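Local coordinates for protein polyhedrin (Operophtera brumata cypovirus 19, PDB 5A99) that forms the crystalline lattice of the viral occlusion bodies (polyhedra), which probably shelter embedded cypovirus particles outside the insect host, at residues A[83-86]-A[87-91]; A[127-130]-A[131-135]; A[222-225]-A[226-229]. One frame throughout, in Å; residues are numbered along the deposited sequence.

In the fold
The three interactions follow one another along the chain, each a local contact. Interaction 1 lies on helix 81-92, interaction 2 at the end of strand 125-129, an outer strand of the three-stranded antiparallel sheet, and interaction 3 where strand 218-222, at one margin of the six-stranded sheet, passes into helix 225-236. The first two have centres about 17 Å apart and touch, Tyr131 reaching Arg88 and packing on the helix. Interaction 3 lies apart, its centre about 30 Å and 28 Å from theirs. Interactions 1 and 2 meet the second subunit, interaction 3 the third, so all three lie at subunit interfaces of the three-chain assembly, with a weak, long Arg85-Asp223 ion pair between subunits.

Interaction 1. Residues A[83-86]-A[87-91]; sequences ELRH and LRDGL
Arg85 and Asp89, one helical turn apart, carry the side-chain contact of this stretch. The arginine chain runs extended from CG to NE, with CG anti to the backbone N (chi1 164°), and its aliphatic part passes the carboxylate: CG lies 3.8 Å from Asp89 OD2. The charged ends do not close into a salt bridge, since Arg85 NE stays 4.1 Å from Asp89 OD2, and the guanidinium and carboxylate planes stand 82° apart. Attraction between them is probably electrostatic and undirected, and the guanidinium also has weak, long ion pairs with Asp75, Glu76 and Asp223 of the second subunit.

Asp89 turns its CG beside its own backbone N (chi1 -71°), which brings the carboxylate back onto the carbonyl of Arg85, its CG 3.1 Å from Arg85 O. OD2 also comes to the edge of the His86 ring, near its plane, 4.2 Å from His86 ND1, too far for a hydrogen bond. Leu84 and Leu87 touch more loosely through methyl groups, CD1 of Leu84 being 4.3 Å from CD2 of Leu87. Arg88 packs its CG against Leu84 O at 3.4 Å, and its guanidinium is held by Tyr131 OH through NE and by Arg72 O of the second subunit through NH1.

Beneath the side chains, Leu87 N, Arg88 N, Asp89 N and Gly90 N donate to the carbonyls of Glu83, Leu84, Arg85 and His86. The bond from Asp89 N to Arg85 O is the shortest of the four at 2.9 Å. This i to i+4 pattern is that of a regular alpha-helix, here a surface helix with one flank against the second subunit.

Interaction 2. Residues A[127-130]-A[131-135]; sequences RVNK and YNNIS
Asn129 reaches across the turn to Asn133 and Ser135, using both hydrogens of its amide nitrogen. ND2 donates to Asn133 OD1 at 3.1 Å and to Ser135 OG at 3.3 Å, and both acceptors lie in the Asn129 amide plane, so the two bonds fix the rotation of that group. The Asn133 amide is turned 57° from it and the side chains cross at a slant, and the donor is tilted 28° from the Asn133 carbonyl plane. Asn133 can return toward the strand because its CG is anti to the backbone N (chi1 -170°).

Ser135 OG also sits over one face of the Arg127 guanidinium, 2.8 Å from NH1, where the angle is too poor for a hydrogen bond. Both residues find further partners on the second subunit: Tyr32 of that subunit bonds to Arg127 NH1 and Ser135 OG, and its Asp214 forms a salt bridge with Arg127 NH2.

Lys130 and Asn132 run side by side, pointing the same way, with Lys130 CB 3.6 Å from Asn132 OD1. That oxygen accepts from Ile134 N at 3.2 Å, an Asx turn overlapping the type I beta turn of Lys130 to Asn133. The beta turn is closed by Asn133 N to Lys130 O at 2.9 Å, and a water joins Lys130 N to Ile134 O.

The turn bends the chain sharply back beyond strand 125-129, an outer strand of the three-stranded sheet. Asn129 and Asn133 pack on strand 184-190, while Tyr131 packs on Leu91 and Leu92 of helix 81-92.

Interaction 3. Residues A[222-225]-A[226-229]; sequences YDDE and ETSV
Glu225 O is gripped by two donors, Ser228 OG at 2.6 Å and Val229 N at 2.9 Å, in the N-capped first turn of helix 225-236. The amide comes in the carbonyl plane, whereas the hydroxyl is tilted 18° from it. Ser228 OG reaches this oxygen because it stands between its own backbone N and carbonyl carbon (chi1 72°), folded back along the helix.

Asp224 is the N-cap. Its OD1 accepts from Thr227 N at 3.1 Å, the amide approaching nearly on the line of the C-O bond, and Asp224 O takes Ser228 N. The negative carboxylate at the helix start would be favoured by the helix dipole. The extended Glu225 side chain carries its carboxylate to Tyr240 OH and Lys243 N.

Tyr222, at the end of strand 218-222, packs against this turn. Thr227 CG2 meets the edge of its ring, 3.7 Å from CD1, while Tyr222 OH is hydrogen-bonded to Ser93 of the third subunit. Over one ring face lies the backbone of Ser228 in a CH-pi contact, with CA 4.0 Å from the Tyr222 ring centroid and 18° off the ring normal.

Interaction 1. Residues A[83-86]-A[87-91]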
loop_
_atom_site.group_PDB
_atom_site.type_symbol
_atom_site.label_atom_id
_atom_site.label_comp_id
_atom_site.label_asym_id
_atom_site.label_seq_id
_atom_site.Cartn_x
_atom_site.Cartn_y
_atom_site.Cartn_z
ATOM N N GLU A 83 -21.132 14.563 11.197
ATOM C CA GLU A 83 -20.442 15.836 11.085
ATOM C C GLU A 83 -19.221 15.687 10.198
ATOM O O GLU A 83 -18.953 16.544 9.350
ATOM C CB GLU A 83 -20.003 16.351 12.456
ATOM C CG GLU A 83 -21.091 17.042 13.248
ATOM C CD GLU A 83 -22.183 16.094 13.708
ATOM O OE1 GLU A 83 -21.950 14.861 13.695
ATOM O OE2 GLU A 83 -23.274 16.585 14.084
ATOM N N LEU A 84 -18.472 14.607 10.396
ATOM C CA LEU A 84 -17.251 14.414 9.624
ATOM C C LEU A 84 -17.609 14.158 8.168
ATOM O O LEU A 84 -16.940 14.658 7.264
ATOM C CB LEU A 84 -16.400 13.268 10.187
ATOM C CG LEU A 84 -15.066 12.968 9.488
ATOM C CD1 LEU A 84 -14.169 14.207 9.378
ATOM C CD2 LEU A 84 -14.326 11.854 10.215
ATOM N N ARG A 85 -18.673 13.393 7.942
ATOM C CA ARG A 85 -19.088 13.093 6.583
ATOM C C ARG A 85 -19.445 14.389 5.845
ATOM O O ARG A 85 -19.050 14.598 4.695
ATOM C CB ARG A 85 -20.287 12.147 6.573
ATOM C CG ARG A 85 -21.008 12.111 5.232
ATOM C CD ARG A 85 -22.106 11.070 5.184
ATOM N NE ARG A 85 -22.620 10.924 3.821
ATOM C CZ ARG A 85 -23.663 10.169 3.491
ATOM N NH1 ARG A 85 -24.315 9.502 4.425
ATOM N NH2 ARG A 85 -24.058 10.083 2.224
ATOM N N HIS A 86 -20.204 15.248 6.513
ATOM C CA HIS A 86 -20.672 16.493 5.911
ATOM C C HIS A 86 -19.500 17.387 5.538
ATOM O O HIS A 86 -19.486 18.030 4.481
ATOM C CB HIS A 86 -21.568 17.250 6.893
ATOM C CG HIS A 86 -22.809 16.508 7.280
ATOM N ND1 HIS A 86 -23.304 15.444 6.555
ATOM C CD2 HIS A 86 -23.649 16.671 8.331
ATOM C CE1 HIS A 86 -24.395 14.984 7.142
ATOM N NE2 HIS A 86 -24.628 15.712 8.219
ATOM N N LEU A 87 -18.534 17.449 6.444
ATOM C CA LEU A 87 -17.331 18.231 6.225
ATOM C C LEU A 87 -16.641 17.771 4.939
ATOM O O LEU A 87 -16.349 18.580 4.050
ATOM C CB LEU A 87 -16.402 18.083 7.429
ATOM C CG LEU A 87 -15.010 18.683 7.247
ATOM C CD1 LEU A 87 -15.122 20.160 6.899
ATOM C CD2 LEU A 87 -14.164 18.451 8.484
ATOM N N ARG A 88 -16.418 16.467 4.831
ATOM C CA ARG A 88 -15.712 15.905 3.690
ATOM C C ARG A 88 -16.480 16.133 2.407
ATOM O O ARG A 88 -15.881 16.472 1.391
ATOM C CB ARG A 88 -15.463 14.422 3.894
ATOM C CG ARG A 88 -14.444 14.135 4.980
ATOM C CD ARG A 88 -14.342 12.653 5.257
ATOM N NE ARG A 88 -13.426 11.979 4.339
ATOM C CZ ARG A 88 -13.057 10.707 4.452
ATOM N NH1 ARG A 88 -13.544 9.948 5.437
ATOM N NH2 ARG A 88 -12.210 10.190 3.579
ATOM N N ASP A 89 -17.807 15.972 2.472
ATOM C CA ASP A 89 -18.694 16.277 1.348
ATOM C C ASP A 89 -18.338 17.651 0.759
ATOM O O ASP A 89 -18.173 17.788 -0.451
ATOM C CB ASP A 89 -20.174 16.255 1.782
ATOM C CG ASP A 89 -20.698 14.849 2.077
ATOM O OD1 ASP A 89 -20.021 13.858 1.733
ATOM O OD2 ASP A 89 -21.815 14.742 2.637
ATOM N N GLY A 90 -18.197 18.656 1.623
ATOM C CA GLY A 90 -17.845 20.007 1.188
ATOM C C GLY A 90 -16.414 20.176 0.699
ATOM O O GLY A 90 -16.153 20.954 -0.228
ATOM N N LEU A 91 -15.472 19.462 1.306
ATOM C CA LEU A 91 -14.064 19.579 0.892
ATOM C C LEU A 91 -13.833 18.941 -0.471
ATOM O O LEU A 91 -12.929 19.340 -1.206
ATOM C CB LEU A 91 -13.122 18.955 1.927
ATOM C CG LEU A 91 -13.281 19.398 3.389
ATOM C CD1 LEU A 91 -12.210 18.744 4.293
ATOM C CD2 LEU A 91 -13.245 20.919 3.508
#

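Interaction 2. Residues A[127-130]-A[131-135]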
loop_
_atom_site.group_PDB
_atom_site.type_symbol
_atom_site.label_atom_id
_atom_site.label_comp_id
_atom_site.label_asym_id
_atom_site.label_seq_id
_atom_site.Cartn_x
_atom_site.Cartn_y
_atom_site.Cartn_z
ATOM N N ARG A 127 4.146 17.193 -3.571
ATOM C CA ARG A 127 2.967 17.832 -4.151
ATOM C C ARG A 127 1.791 17.748 -3.206
ATOM O O ARG A 127 1.347 16.653 -2.845
ATOM C CB ARG A 127 2.594 17.166 -5.488
ATOM C CG ARG A 127 1.432 17.846 -6.247
ATOM C CD ARG A 127 1.043 17.044 -7.454
ATOM N NE ARG A 127 0.553 15.728 -7.044
ATOM C CZ ARG A 127 0.448 14.676 -7.843
ATOM N NH1 ARG A 127 0.804 14.763 -9.114
ATOM N NH2 ARG A 127 -0.018 13.527 -7.367
ATOM N N VAL A 128 1.296 18.909 -2.795
ATOM C CA VAL A 128 0.075 18.982 -2.009
ATOM C C VAL A 128 -1.072 19.232 -2.974
ATOM O O VAL A 128 -1.226 20.335 -3.491
ATOM C CB VAL A 128 0.130 20.123 -0.964
ATOM C CG1 VAL A 128 -1.118 20.106 -0.089
ATOM C CG2 VAL A 128 1.368 20.005 -0.104
ATOM N N ASN A 129 -1.846 18.195 -3.259
ATOM C CA ASN A 129 -3.074 18.375 -4.020
ATOM C C ASN A 129 -4.190 18.905 -3.126
ATOM O O ASN A 129 -4.085 18.884 -1.896
ATOM C CB ASN A 129 -3.523 17.057 -4.643
ATOM C CG ASN A 129 -2.879 16.794 -5.991
ATOM O OD1 ASN A 129 -2.179 17.643 -6.542
ATOM N ND2 ASN A 129 -3.129 15.609 -6.538
ATOM N N LYS A 130 -5.251 19.393 -3.755
ATOM C CA LYS A 130 -6.502 19.658 -3.066
ATOM C C LYS A 130 -7.105 18.328 -2.619
ATOM O O LYS A 130 -6.669 17.259 -3.050
ATOM C CB LYS A 130 -7.496 20.309 -4.024
ATOM C CG LYS A 130 -7.074 21.643 -4.626
ATOM C CD LYS A 130 -8.190 22.159 -5.529
ATOM C CE LYS A 130 -7.966 23.595 -5.984
ATOM N NZ LYS A 130 -8.548 24.606 -5.036
ATOM N N TYR A 131 -8.141 18.399 -1.790
ATOM C CA TYR A 131 -8.873 17.207 -1.380
ATOM C C TYR A 131 -9.299 16.368 -2.591
ATOM O O TYR A 131 -9.251 15.137 -2.550
ATOM C CB TYR A 131 -10.110 17.610 -0.567
ATOM C CG TYR A 131 -10.839 16.460 0.103
ATOM C CD1 TYR A 131 -11.679 15.613 -0.623
ATOM C CD2 TYR A 131 -10.706 16.236 1.468
ATOM C CE1 TYR A 131 -12.361 14.567 0.001
ATOM C CE2 TYR A 131 -11.380 15.207 2.093
ATOM C CZ TYR A 131 -12.197 14.368 1.362
ATOM O OH TYR A 131 -12.848 13.343 2.012
ATOM N N ASN A 132 -9.715 17.037 -3.667
ATOM C CA ASN A 132 -10.277 16.341 -4.822
ATOM C C ASN A 132 -9.227 15.522 -5.567
ATOM O O ASN A 132 -9.565 14.697 -6.410
ATOM C CB ASN A 132 -10.993 17.318 -5.767
ATOM C CG ASN A 132 -10.057 18.381 -6.372
ATOM O OD1 ASN A 132 -8.859 18.160 -6.549
ATOM N ND2 ASN A 132 -10.618 19.544 -6.692
ATOM N N ASN A 133 -7.960 15.764 -5.227
ATOM C CA ASN A 133 -6.838 14.935 -5.653
ATOM C C ASN A 133 -6.627 14.887 -7.169
ATOM O O ASN A 133 -6.209 13.857 -7.719
ATOM C CB ASN A 133 -7.001 13.517 -5.098
ATOM C CG ASN A 133 -5.761 12.656 -5.285
ATOM O OD1 ASN A 133 -4.625 13.143 -5.281
ATOM N ND2 ASN A 133 -5.977 11.358 -5.437
ATOM N N ILE A 134 -6.888 16.010 -7.833
ATOM C CA ILE A 134 -6.575 16.155 -9.251
ATOM C C ILE A 134 -5.338 17.022 -9.394
ATOM O O ILE A 134 -5.274 18.147 -8.877
ATOM C CB ILE A 134 -7.753 16.746 -10.051
ATOM C CG1 ILE A 134 -8.975 15.819 -9.919
ATOM C CG2 ILE A 134 -7.370 16.947 -11.528
ATOM C CD1 ILE A 134 -10.270 16.455 -10.387
ATOM N N SER A 135 -4.358 16.479 -10.107
ATOM C CA SER A 135 -3.022 17.034 -10.102
ATOM C C SER A 135 -2.925 18.229 -11.023
ATOM O O SER A 135 -3.215 18.148 -12.224
ATOM C CB SER A 135 -1.997 15.965 -10.474
ATOM O OG SER A 135 -2.002 14.911 -9.528
HETATM O O HOH W 1 -5.006 19.767 -6.825
#

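Interaction 3. Residues A[222-225]-A[226-229]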
loop_
_atom_site.group_PDB
_atom_site.type_symbol
_atom_site.label_atom_id
_atom_site.label_comp_id
_atom_site.label_asym_id
_atom_site.label_seq_id
_atom_site.Cartn_x
_atom_site.Cartn_y
_atom_site.Cartn_z
ATOM N N TYR A 222 3.018 13.470 18.985
ATOM C CA TYR A 222 3.772 14.103 20.074
ATOM C C TYR A 222 3.058 15.345 20.611
ATOM O O TYR A 222 2.468 16.125 19.850
ATOM C CB TYR A 222 5.207 14.445 19.631
ATOM C CG TYR A 222 6.113 13.235 19.639
ATOM C CD1 TYR A 222 6.655 12.758 20.834
ATOM C CD2 TYR A 222 6.383 12.534 18.468
ATOM C CE1 TYR A 222 7.460 11.629 20.860
ATOM C CE2 TYR A 222 7.197 11.392 18.484
ATOM C CZ TYR A 222 7.730 10.951 19.684
ATOM O OH TYR A 222 8.539 9.833 19.724
ATOM N N ASP A 223 3.118 15.502 21.934
ATOM C CA ASP A 223 2.488 16.616 22.658
ATOM C C ASP A 223 2.704 17.971 21.959
ATOM O O ASP A 223 1.747 18.728 21.720
ATOM C CB ASP A 223 3.052 16.683 24.084
ATOM C CG ASP A 223 2.641 15.502 24.949
ATOM O OD1 ASP A 223 2.044 14.534 24.429
ATOM O OD2 ASP A 223 2.928 15.544 26.168
ATOM N N ASP A 224 3.968 18.279 21.674
ATOM C CA ASP A 224 4.341 19.435 20.859
ATOM C C ASP A 224 5.734 19.211 20.297
ATOM O O ASP A 224 6.308 18.137 20.461
ATOM C CB ASP A 224 4.262 20.756 21.637
ATOM C CG ASP A 224 5.371 20.912 22.686
ATOM O OD1 ASP A 224 6.354 20.135 22.702
ATOM O OD2 ASP A 224 5.254 21.850 23.507
ATOM N N GLU A 225 6.270 20.221 19.622
ATOM C CA GLU A 225 7.536 20.074 18.918
ATOM C C GLU A 225 8.709 19.707 19.829
ATOM O O GLU A 225 9.514 18.849 19.487
ATOM C CB GLU A 225 7.861 21.364 18.180
ATOM C CG GLU A 225 9.144 21.280 17.381
ATOM C CD GLU A 225 9.347 22.498 16.515
ATOM O OE1 GLU A 225 9.497 23.594 17.096
ATOM O OE2 GLU A 225 9.336 22.360 15.270
ATOM N N GLU A 226 8.809 20.349 20.991
ATOM C CA GLU A 226 9.905 20.043 21.912
ATOM C C GLU A 226 9.855 18.581 22.356
ATOM O O GLU A 226 10.889 17.925 22.480
ATOM C CB GLU A 226 9.892 20.981 23.120
ATOM C CG GLU A 226 10.897 20.627 24.216
ATOM C CD GLU A 226 12.349 20.570 23.738
ATOM O OE1 GLU A 226 12.621 20.932 22.577
ATOM O OE2 GLU A 226 13.226 20.159 24.536
ATOM N N THR A 227 8.654 18.055 22.564
ATOM C CA THR A 227 8.539 16.666 22.985
ATOM C C THR A 227 9.147 15.770 21.912
ATOM O O THR A 227 9.915 14.867 22.226
ATOM C CB THR A 227 7.080 16.247 23.283
ATOM O OG1 THR A 227 6.493 17.166 24.214
ATOM C CG2 THR A 227 7.035 14.856 23.875
ATOM N N SER A 228 8.818 16.041 20.649
ATOM C CA SER A 228 9.373 15.282 19.527
ATOM C C SER A 228 10.894 15.448 19.430
ATOM O O SER A 228 11.601 14.484 19.150
ATOM C CB SER A 228 8.705 15.664 18.194
ATOM O OG SER A 228 9.093 16.947 17.746
ATOM N N VAL A 229 11.391 16.659 19.680
ATOM C CA VAL A 229 12.835 16.906 19.662
ATOM C C VAL A 229 13.490 16.007 20.711
ATOM O O VAL A 229 14.450 15.291 20.422
ATOM C CB VAL A 229 13.175 18.411 19.896
ATOM C CG1 VAL A 229 14.642 18.611 20.236
ATOM C CG2 VAL A 229 12.791 19.247 18.679
#